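Local coordinates for protein importin subunit beta-1 (Saccharomyces cerevisiae, PDB 5OWU) that carries proteins into the nucleus as the importin beta subunit, associating with importin alpha, which binds the classical nuclear localization signal of the cargo, at residues M554-E558 and N559-L563; A498-D501 and G502-A506. All blocks are in the same frame, centred on the assembly; numbering follows the deposited sequence.

Overall arrangement
Interactions 1 and 2 lie in neighbouring HEAT repeats of an all-alpha solenoid. Interaction 2 comes first along the chain, a stretch of helix 496-507 in HEAT 12; interaction 1 follows in HEAT 13, in the loop between helices 536-553 and 563-586. Their centres are 27 Å apart and their nearest atoms about 15 Å, so they do not touch. Helix 536-553 relates them: Val-500 and Ile-504 of interaction 2 rest on it, and the loop of interaction 1 leaves its end. One is a loop at the surface and the other a partly buried helix, each more than 30 Å from the centre of the chain.

Interaction 1. Residues M554-E558 and N559-L563; sequences MSVDE and NQLTL
Asp-557, Asn-559, Gln-560 and Leu-561 meet in a tight local turn on the surface, within the loop that joins helix 536-553 to helix 563-586. A hydrogen bond runs from Asn-559 N to Asp-557 OD1 at 3.0 Å, with the N-H pointing fairly straight at the oxygen (156°). With CG of Asp-557 anti to its N (chi1 173°), the carboxylate reaches forward along the chain, and the donor meets it from well above the carboxylate plane. This side-chain link to the second residue ahead is an Asx turn, and it closes over the start of a short 3-10 turn at Glu-558 and Asn-559. Two weak backbone bonds complete that turn, Gln-560 N to Asp-557 O (3.3 Å) and Leu-561 N to Glu-558 O (3.4 Å). A water donates to the other carboxylate oxygen, Asp-557 OD2, and accepts from Gln-560 NE2, 3.1 Å from the water.

Both helices belong to HEAT 13, and this loop is the connection inside the repeat. On its inner side Leu-561 CD1 comes within 4.0 Å of Val-556 CG1, the two side chains crossing at about a right angle, and both rest on Leu-569 of helix 563-586. Truncating Leu-561 to alanine would probably open a gap beside Val-556 and strip part of the apolar cover from Leu-569. Thr-562 then N-caps helix 563-586, its OG1 accepting a bond from Asp-565 N.

Interaction 2. Residues A498-D501 and G502-A506; sequences ALVD and GLIGA
Val-500 and Ile-504 touch one turn apart on helix 496-507, CG1 of Val-500 lying 3.9 Å from CD1 of Ile-504 as the two side chains cross obliquely. Val-500 holds CG1 anti to its backbone N (chi1 166°), while CG1 of Ile-504 lies anti to its own carbonyl carbon and runs back along the helix, where it passes 3.4 Å from Val-500 O. One turn of the helix thus brings together a methyl pair and, beside it, a carbonyl skirted by carbon. Leu-503 likewise lays carbon against the carbonyl four residues back, its CG 3.5 Å from Leu-499 O.

Beneath these contacts run the i to i+4 hydrogen bonds of the alpha helix. Gly-502 N donates to Ala-498 O at 2.8 Å and Leu-503 N to Leu-499 O at 2.8 Å; Ile-504 N reaches Val-500 O at 2.8 Å, and Gly-505 N reaches Asp-501 O at 3.0 Å. All four are close to straight, and these bonds fix the spacing at which the side chains meet.

Further out, the helix is the first of HEAT 12 and is covered by neighbours from both adjoining repeats. Leu-499 and Leu-503 pack on Ile-477 of helix 467-484, and Leu-503 also on Leu-524 and Met-527 of helix 516-530. Val-500 and Ile-504 face helix 536-553 through Ile-542 and Phe-545. The N-H groups of residues 502 to 505 and the carbonyls of 498 to 501 are satisfied inside the helix, so the backbone there needs no polar partner from the neighbouring helices, and the aliphatic side chains meet them through van der Waals contact.

Interaction 1. Residues M554-E558 and N559-L563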
loop_
_atom_site.group_PDB
_atom_site.type_symbol
_atom_site.label_atom_id
_atom_site.label_comp_id
_atom_site.label_asym_id
_atom_site.label_seq_id
_atom_site.Cartn_x
_atom_site.Cartn_y
_atom_site.Cartn_z
ATOM N N MET A 554 0.755 -24.690 25.631
ATOM C CA MET A 554 2.090 -25.204 25.862
ATOM C C MET A 554 2.068 -26.610 26.438
ATOM O O MET A 554 3.136 -27.184 26.674
ATOM C CB MET A 554 2.852 -24.241 26.765
ATOM C CG MET A 554 3.110 -22.894 26.073
ATOM S SD MET A 554 3.836 -21.673 27.193
ATOM C CE MET A 554 2.521 -21.530 28.358
ATOM N N SER A 555 0.883 -27.186 26.645
ATOM C CA SER A 555 0.770 -28.597 26.988
ATOM C C SER A 555 0.686 -29.487 25.752
ATOM O O SER A 555 0.644 -30.715 25.893
ATOM C CB SER A 555 -0.458 -28.832 27.880
ATOM O OG SER A 555 -1.673 -28.797 27.138
ATOM N N VAL A 556 0.674 -28.899 24.557
ATOM C CA VAL A 556 0.469 -29.640 23.314
ATOM C C VAL A 556 1.799 -30.207 22.844
ATOM O O VAL A 556 2.763 -29.462 22.634
ATOM C CB VAL A 556 -0.152 -28.744 22.229
ATOM C CG1 VAL A 556 -0.229 -29.477 20.881
ATOM C CG2 VAL A 556 -1.539 -28.275 22.645
ATOM N N ASP A 557 1.843 -31.518 22.643
ATOM C CA ASP A 557 3.041 -32.181 22.138
ATOM C C ASP A 557 3.143 -31.930 20.635
ATOM O O ASP A 557 2.363 -32.472 19.852
ATOM C CB ASP A 557 2.988 -33.671 22.452
ATOM C CG ASP A 557 4.125 -34.444 21.814
ATOM O OD1 ASP A 557 5.066 -33.812 21.273
ATOM O OD2 ASP A 557 4.078 -35.688 21.866
ATOM N N GLU A 558 4.114 -31.117 20.226
ATOM C CA GLU A 558 4.199 -30.696 18.832
ATOM C C GLU A 558 4.700 -31.789 17.904
ATOM O O GLU A 558 4.590 -31.629 16.684
ATOM C CB GLU A 558 5.107 -29.480 18.712
ATOM C CG GLU A 558 4.592 -28.285 19.470
ATOM C CD GLU A 558 5.567 -27.128 19.462
ATOM O OE1 GLU A 558 5.722 -26.492 18.403
ATOM O OE2 GLU A 558 6.184 -26.869 20.514
ATOM N N ASN A 559 5.239 -32.884 18.437
ATOM C CA ASN A 559 5.707 -33.983 17.601
ATOM C C ASN A 559 4.578 -34.878 17.117
ATOM O O ASN A 559 4.837 -35.823 16.368
ATOM C CB ASN A 559 6.747 -34.820 18.360
ATOM C CG ASN A 559 8.090 -34.123 18.459
ATOM O OD1 ASN A 559 8.412 -33.277 17.627
ATOM N ND2 ASN A 559 8.877 -34.464 19.482
ATOM N N GLN A 560 3.339 -34.612 17.520
ATOM C CA GLN A 560 2.189 -35.322 16.979
ATOM C C GLN A 560 1.395 -34.474 16.002
ATOM O O GLN A 560 0.272 -34.845 15.648
ATOM C CB GLN A 560 1.280 -35.799 18.112
ATOM C CG GLN A 560 1.880 -36.925 18.942
ATOM C CD GLN A 560 2.150 -38.175 18.124
ATOM O OE1 GLN A 560 1.364 -38.556 17.250
ATOM N NE2 GLN A 560 3.271 -38.818 18.399
ATOM N N LEU A 561 1.946 -33.351 15.555
ATOM C CA LEU A 561 1.212 -32.398 14.733
ATOM C C LEU A 561 1.729 -32.434 13.304
ATOM O O LEU A 561 2.929 -32.609 13.071
ATOM C CB LEU A 561 1.348 -30.979 15.288
ATOM C CG LEU A 561 0.958 -30.760 16.747
ATOM C CD1 LEU A 561 1.161 -29.301 17.121
ATOM C CD2 LEU A 561 -0.473 -31.197 17.008
ATOM N N THR A 562 0.818 -32.278 12.351
ATOM C CA THR A 562 1.207 -32.044 10.974
ATOM C C THR A 562 1.762 -30.632 10.836
ATOM O O THR A 562 1.662 -29.805 11.747
ATOM C CB THR A 562 0.015 -32.189 10.033
ATOM O OG1 THR A 562 -0.889 -31.105 10.282
ATOM C CG2 THR A 562 -0.692 -33.532 10.228
ATOM N N LEU A 563 2.328 -30.345 9.663
ATOM C CA LEU A 563 2.771 -28.982 9.387
ATOM C C LEU A 563 1.619 -27.998 9.545
ATOM O O LEU A 563 1.770 -26.941 10.169
ATOM C CB LEU A 563 3.367 -28.892 7.981
ATOM C CG LEU A 563 3.735 -27.469 7.535
ATOM C CD1 LEU A 563 4.804 -26.863 8.446
ATOM C CD2 LEU A 563 4.186 -27.455 6.077
HETATM O O HOH W 1 5.092 -37.509 20.525
#

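Interaction 2. Residues A498-D501 and G502-A506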
loop_
_atom_site.group_PDB
_atom_site.type_symbol
_atom_site.label_atom_id
_atom_site.label_comp_id
_atom_site.label_asym_id
_atom_site.label_seq_id
_atom_site.Cartn_x
_atom_site.Cartn_y
_atom_site.Cartn_z
ATOM N N ALA A 498 -21.045 -9.706 29.113
ATOM C CA ALA A 498 -21.604 -10.619 28.121
ATOM C C ALA A 498 -20.714 -10.698 26.885
ATOM O O ALA A 498 -20.285 -11.785 26.477
ATOM C CB ALA A 498 -23.018 -10.175 27.748
ATOM N N LEU A 499 -20.397 -9.546 26.292
ATOM C CA LEU A 499 -19.524 -9.542 25.125
ATOM C C LEU A 499 -18.233 -10.305 25.411
ATOM O O LEU A 499 -17.856 -11.217 24.662
ATOM C CB LEU A 499 -19.231 -8.099 24.692
ATOM C CG LEU A 499 -20.422 -7.375 24.064
ATOM C CD1 LEU A 499 -20.162 -5.889 23.952
ATOM C CD2 LEU A 499 -20.724 -7.953 22.705
ATOM N N VAL A 500 -17.575 -9.995 26.532
ATOM C CA VAL A 500 -16.308 -10.663 26.815
ATOM C C VAL A 500 -16.534 -12.164 26.927
ATOM O O VAL A 500 -15.828 -12.969 26.302
ATOM C CB VAL A 500 -15.653 -10.072 28.077
ATOM C CG1 VAL A 500 -14.514 -10.964 28.591
ATOM C CG2 VAL A 500 -15.110 -8.687 27.764
ATOM N N ASP A 501 -17.578 -12.564 27.658
ATOM C CA ASP A 501 -17.857 -13.989 27.770
ATOM C C ASP A 501 -17.997 -14.600 26.382
ATOM O O ASP A 501 -17.313 -15.578 26.044
ATOM C CB ASP A 501 -19.115 -14.214 28.608
ATOM C CG ASP A 501 -19.540 -15.659 28.636
ATOM O OD1 ASP A 501 -18.986 -16.423 29.451
ATOM O OD2 ASP A 501 -20.423 -16.034 27.840
ATOM N N GLY A 502 -18.803 -13.968 25.524
ATOM C CA GLY A 502 -18.981 -14.505 24.189
ATOM C C GLY A 502 -17.664 -14.606 23.448
ATOM O O GLY A 502 -17.351 -15.639 22.844
ATOM N N LEU A 503 -16.850 -13.550 23.527
ATOM C CA LEU A 503 -15.597 -13.551 22.790
ATOM C C LEU A 503 -14.679 -14.638 23.320
ATOM O O LEU A 503 -14.031 -15.347 22.537
ATOM C CB LEU A 503 -14.938 -12.174 22.875
ATOM C CG LEU A 503 -15.603 -11.067 22.041
ATOM C CD1 LEU A 503 -15.017 -9.704 22.347
ATOM C CD2 LEU A 503 -15.451 -11.368 20.570
ATOM N N ILE A 504 -14.662 -14.840 24.644
ATOM C CA ILE A 504 -13.805 -15.894 25.174
ATOM C C ILE A 504 -14.232 -17.222 24.579
ATOM O O ILE A 504 -13.398 -18.016 24.121
ATOM C CB ILE A 504 -13.833 -15.904 26.715
ATOM C CG1 ILE A 504 -13.025 -14.723 27.262
ATOM C CG2 ILE A 504 -13.251 -17.216 27.262
ATOM C CD1 ILE A 504 -13.123 -14.555 28.773
ATOM N N GLY A 505 -15.545 -17.434 24.475
ATOM C CA GLY A 505 -16.036 -18.672 23.902
ATOM C C GLY A 505 -15.530 -18.884 22.491
ATOM O O GLY A 505 -15.133 -19.994 22.126
ATOM N N ALA A 506 -15.517 -17.819 21.682
ATOM C CA ALA A 506 -15.048 -17.966 20.310
ATOM C C ALA A 506 -13.540 -18.129 20.276
ATOM O O ALA A 506 -13.009 -18.839 19.412
ATOM C CB ALA A 506 -15.474 -16.762 19.463
#